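Local coordinates for protein 1-pyrroline-5-carboxylate dehydrogenase (Thermus thermophilus, PDB 1UZB) that probably catalyses the NAD(P)+-dependent oxidation of the semialdehyde in equilibrium with 1-pyrroline-5-carboxylate to glutamate, a step of proline breakdown, at residues 329-334 with 426-431; 296-301 with 449-454; 430-435 with 457-462; 290-295 with 325-330. One frame throughout, in Å; residues are numbered along the deposited sequence.

How the interactions relate
Interactions 1, 2 and 4 join neighbouring strands of one seven-stranded sheet, in the order 422-428, 325-331, 293-297, 446-450, while interaction 3 joins two helices lying on that sheet. Interactions 1 and 4 use the two edges of strand 325-331, and interactions 2 and 4 share strand 293-297. All are largely buried, but their chemistry shifts with place. Interaction 4, whose centre lies about 18 Å from that of the chain, combines ladder bonds with an arginine and waters. Interactions 1 and 2, at strand ends, their centres about 10 Å apart, add a surface amide-guanidinium bond and a carboxylate-hydroxyl network. Interaction 3 has no hydrogen bond across it and rests on aromatic and aliphatic packing.

Interaction 1: residues 329-334 with 426-431; sequences ILTQGA and IRVKDF
I329, L330 and T331 pair with I426, R427 and V428 in a parallel beta ladder within the large mixed sheet of the aldehyde dehydrogenase fold. The axes of the two short strands approach to 4.8 Å. L330 bonds through both its backbone polar atoms: its N donates to I426 O at 2.9 Å, and its O accepts from V428 N at 2.9 Å. Three CA-H...O contacts line the same seam, the shortest from T331 CA to V428 O.

I329 and V428 lie on one face of the sheet, where I329 CG2 touches V428 CG2 at 3.9 Å and helix 431-439 covers them. T331 lies on this face too; its CG2 reaches the carbonyl carbon of D430 at 3.7 Å, where the chain leaves the strand for that helix. D430 itself caps the helix through E433 N.

Q332 can be followed outward from the strand end. Its CB sits about 3.9 Å from both V428 O and K429 O. CG stands anti to the backbone N (chi1 -171°), and the bend at chi2 then brings the side chain alongside that of R427, the two pointing the same way. At the tip, OE1 lies 3.5 Å from R427 CD and accepts from NH2. The amide and guanidinium planes are turned 73° apart, yet the acceptor remains in the guanidinium plane. A salt bridge from NE to E406 gives the arginine a second partner. The R427 NH2 to Q332 OE1 bond measures 2.8 Å, with an N-H...O angle of 148°.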
loop_
_atom_site.group_PDB
_atom_site.type_symbol
_atom_site.label_atom_id
_atom_site.label_comp_id
_atom_site.label_asym_id
_atom_site.label_seq_id
_atom_site.Cartn_x
_atom_site.Cartn_y
_atom_site.Cartn_z
ATOM N N ILE A 329 -12.124 21.779 37.606
ATOM C CA ILE A 329 -10.877 22.159 38.264
ATOM C C ILE A 329 -10.390 23.468 37.668
ATOM O O ILE A 329 -10.015 23.531 36.498
ATOM C CB ILE A 329 -9.814 21.056 38.073
ATOM C CG1 ILE A 329 -10.344 19.730 38.628
ATOM C CG2 ILE A 329 -8.522 21.436 38.780
ATOM C CD1 ILE A 329 -9.495 18.530 38.261
ATOM N N LEU A 330 -10.399 24.517 38.482
ATOM C CA LEU A 330 -9.997 25.839 38.025
ATOM C C LEU A 330 -8.724 26.342 38.683
ATOM O O LEU A 330 -8.606 26.313 39.909
ATOM C CB LEU A 330 -11.122 26.840 38.305
ATOM C CG LEU A 330 -12.504 26.457 37.764
ATOM C CD1 LEU A 330 -13.566 27.445 38.239
ATOM C CD2 LEU A 330 -12.452 26.414 36.246
ATOM N N THR A 331 -7.772 26.801 37.875
ATOM C CA THR A 331 -6.538 27.348 38.418
ATOM C C THR A 331 -6.936 28.682 39.043
ATOM O O THR A 331 -7.987 29.236 38.721
ATOM C CB THR A 331 -5.472 27.563 37.318
ATOM O OG1 THR A 331 -5.948 28.515 36.360
ATOM C CG2 THR A 331 -5.168 26.248 36.616
ATOM N N GLN A 332 -6.104 29.202 39.938
ATOM C CA GLN A 332 -6.429 30.445 40.628
ATOM C C GLN A 332 -6.899 31.579 39.722
ATOM O O GLN A 332 -7.907 32.226 40.006
ATOM C CB GLN A 332 -5.232 30.902 41.467
ATOM C CG GLN A 332 -5.534 32.078 42.397
ATOM C CD GLN A 332 -6.700 31.801 43.332
ATOM O OE1 GLN A 332 -6.773 30.743 43.957
ATOM N NE2 GLN A 332 -7.617 32.758 43.435
ATOM N N GLY A 333 -6.182 31.815 38.630
ATOM C CA GLY A 333 -6.561 32.889 37.723
ATOM C C GLY A 333 -7.863 32.683 36.962
ATOM O O GLY A 333 -8.476 33.643 36.491
ATOM N N ALA A 334 -8.295 31.434 36.837
ATOM C CA ALA A 334 -9.525 31.126 36.114
ATOM C C ALA A 334 -10.739 30.942 37.019
ATOM O O ALA A 334 -11.875 30.959 36.546
ATOM C CB ALA A 334 -9.321 29.868 35.279
ATOM N N ILE A 426 -13.422 22.651 42.106
ATOM C CA ILE A 426 -12.203 22.576 42.900
ATOM C C ILE A 426 -11.238 23.671 42.457
ATOM O O ILE A 426 -10.951 23.812 41.272
ATOM C CB ILE A 426 -11.546 21.189 42.709
ATOM C CG1 ILE A 426 -12.567 20.090 43.026
ATOM C CG2 ILE A 426 -10.316 21.060 43.594
ATOM C CD1 ILE A 426 -12.155 18.699 42.570
ATOM N N ARG A 427 -10.749 24.449 43.416
ATOM C CA ARG A 427 -9.824 25.539 43.132
ATOM C C ARG A 427 -8.391 25.102 43.418
ATOM O O ARG A 427 -8.086 24.645 44.518
ATOM C CB ARG A 427 -10.191 26.752 43.993
ATOM C CG ARG A 427 -9.294 27.966 43.809
ATOM C CD ARG A 427 -9.924 29.205 44.431
ATOM N NE ARG A 427 -10.073 29.085 45.879
ATOM C CZ ARG A 427 -9.101 29.316 46.757
ATOM N NH1 ARG A 427 -9.332 29.178 48.056
ATOM N NH2 ARG A 427 -7.902 29.701 46.341
ATOM N N VAL A 428 -7.520 25.238 42.421
ATOM C CA VAL A 428 -6.119 24.848 42.562
ATOM C C VAL A 428 -5.209 26.020 42.202
ATOM O O VAL A 428 -5.644 26.975 41.561
ATOM C CB VAL A 428 -5.786 23.624 41.671
ATOM C CG1 VAL A 428 -6.690 22.457 42.040
ATOM C CG2 VAL A 428 -5.961 23.971 40.199
ATOM N N LYS A 429 -3.944 25.943 42.610
ATOM C CA LYS A 429 -3.000 27.027 42.363
ATOM C C LYS A 429 -2.525 27.183 40.926
ATOM O O LYS A 429 -2.497 28.295 40.396
ATOM C CB LYS A 429 -1.777 26.888 43.276
ATOM C CG LYS A 429 -0.746 27.992 43.072
ATOM C CD LYS A 429 0.448 27.865 44.010
ATOM C CE LYS A 429 1.308 26.648 43.694
ATOM N NZ LYS A 429 0.619 25.362 43.990
ATOM N N ASP A 430 -2.144 26.077 40.298
ATOM C CA ASP A 430 -1.653 26.126 38.929
ATOM C C ASP A 430 -2.030 24.889 38.132
ATOM O O ASP A 430 -2.734 24.010 38.627
ATOM C CB ASP A 430 -0.130 26.299 38.918
ATOM C CG ASP A 430 0.580 25.309 39.820
ATOM O OD1 ASP A 430 0.115 24.156 39.935
ATOM O OD2 ASP A 430 1.618 25.681 40.409
ATOM N N PHE A 431 -1.543 24.825 36.897
ATOM C CA PHE A 431 -1.847 23.708 36.016
ATOM C C PHE A 431 -1.307 22.373 36.520
ATOM O O PHE A 431 -1.968 21.346 36.387
ATOM C CB PHE A 431 -1.312 23.982 34.611
ATOM C CG PHE A 431 -1.953 23.136 33.552
ATOM C CD1 PHE A 431 -3.259 23.387 33.147
ATOM C CD2 PHE A 431 -1.265 22.070 32.984
ATOM C CE1 PHE A 431 -3.872 22.586 32.188
ATOM C CE2 PHE A 431 -1.868 21.263 32.024
ATOM C CZ PHE A 431 -3.175 21.522 31.627
#

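Interaction 2: residues 296-301 with 449-454; sequences IVDETA and VYSRKR
I296 and V297 run parallel to V449 and Y450 as paired strand ends, with I296 CA 4.7 Å from V449 CA. The ladder is held by Y450 N donating to I296 O at 2.8 Å and by a longer bond from D298 N to Y450 O. Beyond it residues 298-301 form a type I turn, which brings A301 CB within 3.3 Å of Y450 O. On the same side as A301, V297 CG2 meets Y450 CB.

The polar part centres on D298, whose carboxylate divides its work between its two oxygens. OD1 receives the backbone N of T300 on its anti side, an Asx turn, and T300 OG1 on its syn side. OD2 takes the S451 hydroxyl at 2.6 Å on its syn side, and also accepts from H456 ND1. With OG anti to the backbone N (chi1 172°), S451 reaches this oxygen while also accepting from K453 N in an ST turn. T300 OG1 in turn receives R452 N at 2.9 Å, at an angle of 163°. Replacing D298 by an alanine would take away the acceptor of T300 N, both hydroxyls and H456 ND1, and is likely to leave the turn less firmly tied to residues 451-453.

R452 extends along the turn, and its NH2 donates to T300 O at 2.9 Å from above the carbonyl plane. Each hydroxyl thus donates to the carboxylate and accepts from a backbone amide, and H456, if protonated, would probably offset some of the negative charge buried there.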
loop_
_atom_site.group_PDB
_atom_site.type_symbol
_atom_site.label_atom_id
_atom_site.label_comp_id
_atom_site.label_asym_id
_atom_site.label_seq_id
_atom_site.Cartn_x
_atom_site.Cartn_y
_atom_site.Cartn_z
ATOM N N ILE A 296 -10.532 20.788 33.265
ATOM C CA ILE A 296 -9.593 21.745 33.828
ATOM C C ILE A 296 -9.653 23.003 32.982
ATOM O O ILE A 296 -9.705 22.920 31.757
ATOM C CB ILE A 296 -8.131 21.241 33.740
ATOM C CG1 ILE A 296 -7.929 20.005 34.620
ATOM C CG2 ILE A 296 -7.168 22.363 34.140
ATOM C CD1 ILE A 296 -6.578 19.336 34.425
ATOM N N VAL A 297 -9.657 24.163 33.624
ATOM C CA VAL A 297 -9.637 25.419 32.887
ATOM C C VAL A 297 -8.540 26.281 33.500
ATOM O O VAL A 297 -8.507 26.463 34.716
ATOM C CB VAL A 297 -10.967 26.199 32.977
ATOM C CG1 VAL A 297 -10.892 27.431 32.078
ATOM C CG2 VAL A 297 -12.129 25.318 32.561
ATOM N N ASP A 298 -7.618 26.782 32.678
ATOM C CA ASP A 298 -6.578 27.652 33.216
ATOM C C ASP A 298 -6.836 29.100 32.807
ATOM O O ASP A 298 -7.798 29.386 32.094
ATOM C CB ASP A 298 -5.156 27.190 32.831
ATOM C CG ASP A 298 -4.854 27.300 31.349
ATOM O OD1 ASP A 298 -5.356 28.226 30.684
ATOM O OD2 ASP A 298 -4.069 26.458 30.861
ATOM N N GLU A 299 -5.986 30.013 33.264
ATOM C CA GLU A 299 -6.182 31.432 32.986
ATOM C C GLU A 299 -6.039 31.896 31.541
ATOM O O GLU A 299 -6.407 33.024 31.223
ATOM C CB GLU A 299 -5.260 32.274 33.876
ATOM C CG GLU A 299 -3.777 32.090 33.594
ATOM C CD GLU A 299 -2.906 32.938 34.500
ATOM O OE1 GLU A 299 -3.004 32.784 35.737
ATOM O OE2 GLU A 299 -2.124 33.759 33.978
ATOM N N THR A 300 -5.526 31.038 30.665
ATOM C CA THR A 300 -5.347 31.418 29.262
ATOM C C THR A 300 -6.527 31.023 28.382
ATOM O O THR A 300 -6.564 31.358 27.199
ATOM C CB THR A 300 -4.100 30.753 28.650
ATOM O OG1 THR A 300 -4.362 29.359 28.433
ATOM C CG2 THR A 300 -2.905 30.907 29.573
ATOM N N ALA A 301 -7.490 30.316 28.955
ATOM C CA ALA A 301 -8.642 29.846 28.197
ATOM C C ALA A 301 -9.656 30.900 27.783
ATOM O O ALA A 301 -9.674 32.017 28.296
ATOM C CB ALA A 301 -9.355 28.758 28.994
ATOM N N VAL A 449 -9.673 19.831 28.914
ATOM C CA VAL A 449 -8.857 20.983 29.261
ATOM C C VAL A 449 -9.202 22.147 28.352
ATOM O O VAL A 449 -9.235 21.993 27.127
ATOM C CB VAL A 449 -7.343 20.728 29.086
ATOM C CG1 VAL A 449 -6.563 21.998 29.433
ATOM C CG2 VAL A 449 -6.890 19.579 29.969
ATOM N N TYR A 450 -9.511 23.291 28.954
ATOM C CA TYR A 450 -9.750 24.511 28.195
ATOM C C TYR A 450 -8.525 25.360 28.506
ATOM O O TYR A 450 -8.274 25.718 29.665
ATOM C CB TYR A 450 -11.023 25.240 28.629
ATOM C CG TYR A 450 -12.272 24.710 27.960
ATOM C CD1 TYR A 450 -12.948 23.614 28.481
ATOM C CD2 TYR A 450 -12.764 25.294 26.786
ATOM C CE1 TYR A 450 -14.086 23.104 27.858
ATOM C CE2 TYR A 450 -13.902 24.790 26.152
ATOM C CZ TYR A 450 -14.556 23.697 26.698
ATOM O OH TYR A 450 -15.694 23.202 26.103
ATOM N N SER A 451 -7.744 25.634 27.467
ATOM C CA SER A 451 -6.521 26.414 27.586
ATOM C C SER A 451 -6.036 26.794 26.197
ATOM O O SER A 451 -6.296 26.082 25.226
ATOM C CB SER A 451 -5.430 25.586 28.276
ATOM O OG SER A 451 -4.180 26.265 28.247
ATOM N N ARG A 452 -5.336 27.920 26.103
ATOM C CA ARG A 452 -4.779 28.360 24.830
ATOM C C ARG A 452 -3.281 28.054 24.810
ATOM O O ARG A 452 -2.637 28.128 23.762
ATOM C CB ARG A 452 -4.977 29.864 24.630
ATOM C CG ARG A 452 -6.387 30.314 24.276
ATOM C CD ARG A 452 -6.344 31.780 23.843
ATOM N NE ARG A 452 -7.638 32.326 23.437
ATOM C CZ ARG A 452 -8.500 32.919 24.258
ATOM N NH1 ARG A 452 -9.651 33.383 23.787
ATOM N NH2 ARG A 452 -8.215 33.057 25.546
ATOM N N LYS A 453 -2.725 27.708 25.967
ATOM C CA LYS A 453 -1.297 27.424 26.058
ATOM C C LYS A 453 -0.969 26.036 25.527
ATOM O O LYS A 453 -1.373 25.029 26.105
ATOM C CB LYS A 453 -0.826 27.572 27.506
ATOM C CG LYS A 453 0.681 27.479 27.664
ATOM C CD LYS A 453 1.117 27.875 29.065
ATOM C CE LYS A 453 2.615 27.698 29.237
ATOM N NZ LYS A 453 3.372 28.450 28.198
ATOM N N ARG A 454 -0.229 25.992 24.422
ATOM C CA ARG A 454 0.137 24.735 23.778
ATOM C C ARG A 454 0.833 23.770 24.721
ATOM O O ARG A 454 0.550 22.569 24.719
ATOM C CB ARG A 454 1.056 24.989 22.578
ATOM C CG ARG A 454 0.534 25.986 21.554
ATOM C CD ARG A 454 -0.895 25.689 21.122
ATOM N NE ARG A 454 -1.073 24.334 20.607
ATOM C CZ ARG A 454 -2.252 23.818 20.274
ATOM N NH1 ARG A 454 -2.326 22.577 19.817
ATOM N NH2 ARG A 454 -3.354 24.545 20.389
#

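Interaction 3: residues 430-435 with 457-462; sequences DFAEAL and LEWARR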
loop_
_atom_site.group_PDB
_atom_site.type_symbol
_atom_site.label_atom_id
_atom_site.label_comp_id
_atom_site.label_asym_id
_atom_site.label_seq_id
_atom_site.Cartn_x
_atom_site.Cartn_y
_atom_site.Cartn_z
ATOM N N ASP A 430 -2.144 26.077 40.298
ATOM C CA ASP A 430 -1.653 26.126 38.929
ATOM C C ASP A 430 -2.030 24.889 38.132
ATOM O O ASP A 430 -2.734 24.010 38.627
ATOM C CB ASP A 430 -0.130 26.299 38.918
ATOM C CG ASP A 430 0.580 25.309 39.820
ATOM O OD1 ASP A 430 0.115 24.156 39.935
ATOM O OD2 ASP A 430 1.618 25.681 40.409
ATOM N N PHE A 431 -1.543 24.825 36.897
ATOM C CA PHE A 431 -1.847 23.708 36.016
ATOM C C PHE A 431 -1.307 22.373 36.520
ATOM O O PHE A 431 -1.968 21.346 36.387
ATOM C CB PHE A 431 -1.312 23.982 34.611
ATOM C CG PHE A 431 -1.953 23.136 33.552
ATOM C CD1 PHE A 431 -3.259 23.387 33.147
ATOM C CD2 PHE A 431 -1.265 22.070 32.984
ATOM C CE1 PHE A 431 -3.872 22.586 32.188
ATOM C CE2 PHE A 431 -1.868 21.263 32.024
ATOM C CZ PHE A 431 -3.175 21.522 31.627
ATOM N N ALA A 432 -0.107 22.379 37.094
ATOM C CA ALA A 432 0.474 21.145 37.610
ATOM C C ALA A 432 -0.436 20.581 38.696
ATOM O O ALA A 432 -0.713 19.382 38.729
ATOM C CB ALA A 432 1.867 21.407 38.174
ATOM N N GLU A 433 -0.903 21.451 39.584
ATOM C CA GLU A 433 -1.789 21.019 40.654
ATOM C C GLU A 433 -3.115 20.550 40.056
ATOM O O GLU A 433 -3.729 19.609 40.555
ATOM C CB GLU A 433 -2.024 22.164 41.642
ATOM C CG GLU A 433 -2.820 21.772 42.869
ATOM C CD GLU A 433 -2.836 22.867 43.915
ATOM O OE1 GLU A 433 -1.754 23.197 44.446
ATOM O OE2 GLU A 433 -3.925 23.399 44.203
ATOM N N ALA A 434 -3.551 21.202 38.981
ATOM C CA ALA A 434 -4.798 20.816 38.326
ATOM C C ALA A 434 -4.707 19.376 37.821
ATOM O O ALA A 434 -5.633 18.589 38.003
ATOM C CB ALA A 434 -5.104 21.761 37.169
ATOM N N LEU A 435 -3.589 19.032 37.187
ATOM C CA LEU A 435 -3.405 17.677 36.680
ATOM C C LEU A 435 -3.340 16.670 37.824
ATOM O O LEU A 435 -3.873 15.564 37.716
ATOM C CB LEU A 435 -2.129 17.589 35.835
ATOM C CG LEU A 435 -2.198 18.244 34.452
ATOM C CD1 LEU A 435 -0.809 18.265 33.831
ATOM C CD2 LEU A 435 -3.177 17.482 33.566
ATOM N N LEU A 457 -1.670 21.970 26.951
ATOM C CA LEU A 457 -2.443 20.971 26.230
ATOM C C LEU A 457 -1.604 19.730 25.953
ATOM O O LEU A 457 -2.045 18.612 26.210
ATOM C CB LEU A 457 -2.973 21.544 24.911
ATOM C CG LEU A 457 -3.963 22.713 25.003
ATOM C CD1 LEU A 457 -4.416 23.085 23.601
ATOM C CD2 LEU A 457 -5.170 22.330 25.860
ATOM N N GLU A 458 -0.389 19.917 25.446
ATOM C CA GLU A 458 0.452 18.770 25.137
ATOM C C GLU A 458 0.889 18.039 26.405
ATOM O O GLU A 458 1.105 16.830 26.391
ATOM C CB GLU A 458 1.649 19.207 24.287
ATOM C CG GLU A 458 1.235 19.844 22.954
ATOM C CD GLU A 458 0.368 18.939 22.083
ATOM O OE1 GLU A 458 -0.160 19.429 21.059
ATOM O OE2 GLU A 458 0.215 17.743 22.408
ATOM N N TRP A 459 1.009 18.778 27.502
ATOM C CA TRP A 459 1.369 18.193 28.790
ATOM C C TRP A 459 0.213 17.263 29.195
ATOM O O TRP A 459 0.423 16.121 29.597
ATOM C CB TRP A 459 1.551 19.324 29.807
ATOM C CG TRP A 459 1.981 18.928 31.185
ATOM C CD1 TRP A 459 2.255 17.675 31.641
ATOM C CD2 TRP A 459 2.181 19.814 32.292
ATOM N NE1 TRP A 459 2.616 17.723 32.970
ATOM C CE2 TRP A 459 2.578 19.025 33.393
ATOM C CE3 TRP A 459 2.063 21.201 32.461
ATOM C CZ2 TRP A 459 2.861 19.576 34.649
ATOM C CZ3 TRP A 459 2.343 21.751 33.710
ATOM C CH2 TRP A 459 2.738 20.937 34.787
ATOM N N ALA A 460 -1.011 17.762 29.073
ATOM C CA ALA A 460 -2.193 16.973 29.404
ATOM C C ALA A 460 -2.329 15.752 28.488
ATOM O O ALA A 460 -2.777 14.695 28.923
ATOM C CB ALA A 460 -3.434 17.838 29.296
ATOM N N ARG A 461 -1.953 15.900 27.220
ATOM C CA ARG A 461 -2.033 14.791 26.275
ATOM C C ARG A 461 -1.197 13.625 26.788
ATOM O O ARG A 461 -1.551 12.463 26.595
ATOM C CB ARG A 461 -1.526 15.231 24.895
ATOM C CG ARG A 461 -1.554 14.138 23.823
ATOM C CD ARG A 461 -1.054 14.673 22.482
ATOM N NE ARG A 461 -1.875 15.795 22.035
ATOM C CZ ARG A 461 -2.962 15.679 21.279
ATOM N NH1 ARG A 461 -3.364 14.486 20.854
ATOM N NH2 ARG A 461 -3.678 16.754 20.986
ATOM N N ARG A 462 -0.092 13.950 27.452
ATOM C CA ARG A 462 0.809 12.935 27.979
ATOM C C ARG A 462 0.532 12.507 29.419
ATOM O O ARG A 462 0.792 11.357 29.777
ATOM C CB ARG A 462 2.261 13.427 27.907
ATOM C CG ARG A 462 2.727 13.901 26.537
ATOM C CD ARG A 462 4.233 14.147 26.526
ATOM N NE ARG A 462 4.652 15.127 27.528
ATOM C CZ ARG A 462 4.474 16.441 27.419
ATOM N NH1 ARG A 462 3.882 16.947 26.345
ATOM N NH2 ARG A 462 4.888 17.250 28.385
#
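W459 and L435 make the closely packed part of this helix-helix contact. L435 CD1 sits over one face of the indole, 3.5 Å from the centroid of the five-membered ring and close to its normal, which defines a CH-pi contact. The methyl lies over that ring, W459 CE2 and NE1 being its nearest atoms. Because W459 CG is anti to the backbone N (chi1 -178°), the indole extends across to the other helix, where its six-membered ring finds two further partners. A432 CB approaches CH2 at 3.5 Å, and F431 CD2 approaches CE3 at the same 3.5 Å. The phenyl and indole side chains run antiparallel past one another with planes 54° apart, an oblique pair that is neither a stack nor edge-to-face. From the phenyl side, W459 meets the edge of the ring, near its plane.

The helices 431-439 and 454-463 flank strand 446-450 in sequence and pack on the same sheet, in the alternating beta-alpha order of this domain. Their short segments run in nearly the same direction, at 24°, but the axes of these segments come no closer than 11.4 Å. Large side chains bridge that separation, and the closest CA pair, L435 and A460, is still 7.4 Å apart.

Packing is slacker around A460, whose CB stands 4.4 Å from F431 CZ and 4.3 Å from L435 CD2. F431 and A460 are buried against V449 of the sheet, and H456 stacks on the F431 ring. A432 and W459 are partly exposed, and the A432 CB to W459 CH2 contact lies toward solvent, whereas F431 and L435 are buried.

Interaction 4: residues 290-295 with 325-330; sequences GGKNAI and ASRLIL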
loop_
_atom_site.group_PDB
_atom_site.type_symbol
_atom_site.label_atom_id
_atom_site.label_comp_id
_atom_site.label_asym_id
_atom_site.label_seq_id
_atom_site.Cartn_x
_atom_site.Cartn_y
_atom_site.Cartn_z
ATOM N N GLY A 290 -18.018 3.521 34.378
ATOM C CA GLY A 290 -18.185 4.912 34.769
ATOM C C GLY A 290 -16.929 5.692 35.087
ATOM O O GLY A 290 -15.817 5.239 34.828
ATOM N N GLY A 291 -17.111 6.887 35.643
ATOM C CA GLY A 291 -15.974 7.720 35.989
ATOM C C GLY A 291 -16.326 8.921 36.848
ATOM O O GLY A 291 -17.477 9.104 37.242
ATOM N N LYS A 292 -15.310 9.714 37.172
ATOM C CA LYS A 292 -15.478 10.947 37.944
ATOM C C LYS A 292 -14.670 11.920 37.100
ATOM O O LYS A 292 -13.538 12.287 37.427
ATOM C CB LYS A 292 -14.889 10.816 39.353
ATOM C CG LYS A 292 -15.249 11.992 40.261
ATOM C CD LYS A 292 -16.746 12.030 40.572
ATOM C CE LYS A 292 -17.118 13.308 41.311
ATOM N NZ LYS A 292 -18.552 13.327 41.723
ATOM N N ASN A 293 -15.288 12.331 36.002
ATOM C CA ASN A 293 -14.632 13.165 35.010
ATOM C C ASN A 293 -14.516 14.643 35.301
ATOM O O ASN A 293 -15.479 15.301 35.708
ATOM C CB ASN A 293 -15.319 12.954 33.667
ATOM C CG ASN A 293 -15.741 11.518 33.460
ATOM O OD1 ASN A 293 -14.928 10.593 33.528
ATOM N ND2 ASN A 293 -17.024 11.322 33.212
ATOM N N ALA A 294 -13.323 15.164 35.038
ATOM C CA ALA A 294 -13.045 16.564 35.273
ATOM C C ALA A 294 -12.675 17.351 34.030
ATOM O O ALA A 294 -12.143 16.812 33.055
ATOM C CB ALA A 294 -11.919 16.701 36.291
ATOM N N ILE A 295 -12.987 18.639 34.082
ATOM C CA ILE A 295 -12.603 19.568 33.037
ATOM C C ILE A 295 -11.735 20.578 33.778
ATOM O O ILE A 295 -12.141 21.126 34.815
ATOM C CB ILE A 295 -13.789 20.329 32.414
ATOM C CG1 ILE A 295 -14.604 19.382 31.523
ATOM C CG2 ILE A 295 -13.266 21.518 31.604
ATOM C CD1 ILE A 295 -15.849 20.005 30.937
ATOM N N ALA A 325 -19.086 15.731 32.971
ATOM C CA ALA A 325 -18.159 16.511 33.775
ATOM C C ALA A 325 -18.799 16.688 35.150
ATOM O O ALA A 325 -19.785 17.409 35.290
ATOM C CB ALA A 325 -17.912 17.873 33.138
ATOM N N SER A 326 -18.253 16.007 36.154
ATOM C CA SER A 326 -18.763 16.126 37.516
ATOM C C SER A 326 -17.774 16.914 38.369
ATOM O O SER A 326 -18.051 17.235 39.527
ATOM C CB SER A 326 -19.018 14.744 38.132
ATOM O OG SER A 326 -17.857 13.936 38.118
ATOM N N ARG A 327 -16.611 17.216 37.797
ATOM C CA ARG A 327 -15.596 17.999 38.488
ATOM C C ARG A 327 -15.130 19.120 37.569
ATOM O O ARG A 327 -14.914 18.902 36.373
ATOM C CB ARG A 327 -14.388 17.136 38.877
ATOM C CG ARG A 327 -14.686 16.020 39.869
ATOM C CD ARG A 327 -13.398 15.320 40.290
ATOM N NE ARG A 327 -12.743 14.676 39.154
ATOM C CZ ARG A 327 -11.438 14.432 39.079
ATOM N NH1 ARG A 327 -10.943 13.839 37.999
ATOM N NH2 ARG A 327 -10.627 14.788 40.069
ATOM N N LEU A 328 -15.007 20.321 38.124
ATOM C CA LEU A 328 -14.520 21.480 37.381
ATOM C C LEU A 328 -13.313 21.959 38.176
ATOM O O LEU A 328 -13.455 22.444 39.297
ATOM C CB LEU A 328 -15.583 22.580 37.308
ATOM C CG LEU A 328 -15.120 23.865 36.614
ATOM C CD1 LEU A 328 -14.683 23.566 35.183
ATOM C CD2 LEU A 328 -16.245 24.878 36.626
ATOM N N ILE A 329 -12.124 21.779 37.606
ATOM C CA ILE A 329 -10.877 22.159 38.264
ATOM C C ILE A 329 -10.390 23.468 37.668
ATOM O O ILE A 329 -10.015 23.531 36.498
ATOM C CB ILE A 329 -9.814 21.056 38.073
ATOM C CG1 ILE A 329 -10.344 19.730 38.628
ATOM C CG2 ILE A 329 -8.522 21.436 38.780
ATOM C CD1 ILE A 329 -9.495 18.530 38.261
ATOM N N LEU A 330 -10.399 24.517 38.482
ATOM C CA LEU A 330 -9.997 25.839 38.025
ATOM C C LEU A 330 -8.724 26.342 38.683
ATOM O O LEU A 330 -8.606 26.313 39.909
ATOM C CB LEU A 330 -11.122 26.840 38.305
ATOM C CG LEU A 330 -12.504 26.457 37.764
ATOM C CD1 LEU A 330 -13.566 27.445 38.239
ATOM C CD2 LEU A 330 -12.452 26.414 36.246
HETATM O O HOH W 1 -18.167 12.094 35.981
HETATM O O HOH W 2 -19.760 16.164 41.440
#
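A294 and I295 of strand 293-295 pair in parallel with R327 and L328 of strand 325-330, the axes 4.6 Å apart at closest approach and 35° apart in direction. They belong to a beta-alpha-beta crossover in which helix 303-315 links strands 293-297 and 325-331. I295 bonds at both ends, its N to R327 O and its O from I329 N at 2.9 Å. At the strand entrance, N293 O accepts from two successive amides, S326 N and R327 N, a forked arrangement that accompanies an irregular start to the ladder.

I295 and A325 meet through CD1 and CB at 3.7 Å, on the face covered by helix 303-315. On the other face R327 folds back over A294. Its chain is bent at chi3 (-63°), laying the guanidinium over A294 CB, which stands 3.2 Å from the guanidinium plane. NE and NH1 both make weak, bent bonds to K292 O, while the stronger bonds of the group go to V437 O and A438 O of helix 431-439. A leucine in place of R327 would probably leave those two helix carbonyls and K292 O without their donor and A294 without the flat group covering it.

K292 passes aslant over R327, its CG 3.8 Å from R327 CD, and its NZ is held by the carbonyls of I413 and E416. K292 NZ also donates to a water that lies within hydrogen-bonding distance of S326 O. Another water accepts from N293 N at 2.9 Å and hydrogen-bonds to S326 OG at 2.8 Å.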